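PDB 1G3Q: CELL division inhibitor from Pyrococcus furiosus, which probably binds and hydrolyses ATP as a MinD-type P-loop ATPase of the cell division apparatus, here with ADP and magnesium bound. Local coordinates for residues 61-66 with 102-107. Sequence-based numbering, arbitrary orientation.
Sequences DVLAGE and PEVIKS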
loop_
_atom_site.group_PDB
_atom_site.type_symbol
_atom_site.label_atom_id
_atom_site.label_comp_id
_atom_site.label_asym_id
_atom_site.label_seq_id
_atom_site.Cartn_x
_atom_site.Cartn_y
_atom_site.Cartn_z
ATOM N N ASP A 61 9.972 2.757 16.172
ATOM C CA ASP A 61 10.372 3.528 17.344
ATOM C C ASP A 61 9.123 4.093 18.005
ATOM O O ASP A 61 8.991 4.089 19.231
ATOM C CB ASP A 61 11.300 4.677 16.939
ATOM C CG ASP A 61 12.667 4.197 16.508
ATOM O OD1 ASP A 61 13.375 3.602 17.345
ATOM O OD2 ASP A 61 13.037 4.415 15.335
ATOM N N VAL A 62 8.206 4.580 17.177
ATOM C CA VAL A 62 6.954 5.152 17.656
ATOM C C VAL A 62 6.125 4.085 18.369
ATOM O O VAL A 62 5.629 4.308 19.479
ATOM C CB VAL A 62 6.127 5.730 16.477
ATOM C CG1 VAL A 62 4.838 6.353 16.992
ATOM C CG2 VAL A 62 6.955 6.769 15.715
ATOM N N LEU A 63 5.992 2.922 17.735
ATOM C CA LEU A 63 5.215 1.817 18.293
ATOM C C LEU A 63 5.836 1.228 19.554
ATOM O O LEU A 63 5.176 0.494 20.292
ATOM C CB LEU A 63 5.030 0.717 17.243
ATOM C CG LEU A 63 4.309 1.127 15.952
ATOM C CD1 LEU A 63 4.274 -0.055 14.993
ATOM C CD2 LEU A 63 2.894 1.604 16.265
ATOM N N ALA A 64 7.105 1.539 19.796
ATOM C CA ALA A 64 7.784 1.050 20.991
ATOM C C ALA A 64 7.639 2.109 22.080
ATOM O O ALA A 64 8.103 1.930 23.205
ATOM C CB ALA A 64 9.262 0.790 20.700
ATOM N N GLY A 65 6.981 3.212 21.727
ATOM C CA GLY A 65 6.773 4.299 22.667
ATOM C C GLY A 65 8.039 5.094 22.917
ATOM O O GLY A 65 8.163 5.769 23.942
ATOM N N GLU A 66 8.981 5.024 21.981
ATOM C CA GLU A 66 10.251 5.730 22.125
ATOM C C GLU A 66 10.368 6.995 21.282
ATOM O O GLU A 66 11.402 7.664 21.307
ATOM C CB GLU A 66 11.416 4.791 21.783
ATOM C CG GLU A 66 11.607 3.636 22.755
ATOM C CD GLU A 66 11.875 4.108 24.173
ATOM O OE1 GLU A 66 12.759 4.972 24.364
ATOM O OE2 GLU A 66 11.203 3.612 25.101
ATOM N N PRO A 102 -3.291 1.537 14.846
ATOM C CA PRO A 102 -4.497 2.331 14.586
ATOM C C PRO A 102 -4.493 3.728 15.207
ATOM O O PRO A 102 -4.798 4.704 14.527
ATOM C CB PRO A 102 -5.610 1.446 15.134
ATOM C CG PRO A 102 -5.098 0.070 14.817
ATOM C CD PRO A 102 -3.650 0.164 15.250
ATOM N N GLU A 103 -4.144 3.831 16.486
ATOM C CA GLU A 103 -4.127 5.134 17.142
ATOM C C GLU A 103 -3.036 6.041 16.577
ATOM O O GLU A 103 -3.249 7.240 16.396
ATOM C CB GLU A 103 -3.954 4.977 18.660
ATOM C CG GLU A 103 -2.648 4.337 19.111
ATOM C CD GLU A 103 -2.655 3.978 20.594
ATOM O OE1 GLU A 103 -3.539 3.201 21.021
ATOM O OE2 GLU A 103 -1.778 4.471 21.333
ATOM N N VAL A 104 -1.873 5.468 16.283
ATOM C CA VAL A 104 -0.771 6.256 15.738
ATOM C C VAL A 104 -1.094 6.818 14.358
ATOM O O VAL A 104 -0.948 8.012 14.115
ATOM C CB VAL A 104 0.520 5.420 15.629
ATOM C CG1 VAL A 104 1.600 6.230 14.917
ATOM C CG2 VAL A 104 0.997 5.021 17.015
ATOM N N ILE A 105 -1.532 5.954 13.452
ATOM C CA ILE A 105 -1.847 6.385 12.098
ATOM C C ILE A 105 -2.997 7.388 12.046
ATOM O O ILE A 105 -2.874 8.456 11.448
ATOM C CB ILE A 105 -2.176 5.171 11.208
ATOM C CG1 ILE A 105 -0.926 4.297 11.073
ATOM C CG2 ILE A 105 -2.673 5.635 9.839
ATOM C CD1 ILE A 105 -1.130 3.019 10.279
ATOM N N LYS A 106 -4.108 7.054 12.690
ATOM C CA LYS A 106 -5.267 7.931 12.682
ATOM C C LYS A 106 -5.003 9.328 13.244
ATOM O O LYS A 106 -5.700 10.277 12.895
ATOM C CB LYS A 106 -6.426 7.250 13.414
ATOM C CG LYS A 106 -6.849 5.953 12.726
ATOM C CD LYS A 106 -8.084 5.322 13.356
ATOM C CE LYS A 106 -8.536 4.117 12.543
ATOM N NZ LYS A 106 -9.840 3.568 13.006
ATOM N N SER A 107 -3.989 9.462 14.094
ATOM C CA SER A 107 -3.659 10.763 14.669
ATOM C C SER A 107 -3.052 11.703 13.623
ATOM O O SER A 107 -2.886 12.894 13.873
ATOM C CB SER A 107 -2.666 10.603 15.820
ATOM O OG SER A 107 -1.379 10.249 15.334
#
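Val104, on the helix spanning 101-106, pushes both of its methyls toward the short helix 59-63, where Val62 and Leu63 receive them. In this tight part, CG1 of Val62 lies 3.8 Å from CG1 of Val104, and each of these methyls stands anti to its own backbone nitrogen (chi1 -179° and 174°), the torsion that carries it out across the gap. The other branch, Val104 CG2, is shared: it lies 4.0 Å from Leu63 CD2 and 4.1 Å from Val62 CG1. Valine suits both facing positions because its two methyls, branching directly at CB, present a broad, rather rigid apolar surface; Leu63, whose CB does not face the other helix, needs its longer chain to bring CD2 over. Val62 and Leu63 are buried, with Val62 also resting on Ala72, while Val104 stays partly exposed and touches Val69.

Beyond this patch the two segments do not touch. Helix 59-63 closes in a Schellman motif, with Glu66 N bonded to Asp61 O (2.9 Å) and Gly65 N to Val62 O (2.8 Å); Gly65 supplies the positive phi, which glycine tolerates readily. Glu66, Glu103, Lys106 and Ser107 are exposed, as polar or charged side chains suit, and Gly65 is exposed too. Ser107 OG turns back to hydrogen-bond Val104 O (2.6 Å). Ile105 instead packs on Ile115 and Ile117 of the central sheet, so helix 101-106 touches both sheet and helix 59-63. The contact itself, 108 Å² in all, is purely apolar, consistent with modest cohesion from methyl packing and partial exclusion of water rather than directional bonds.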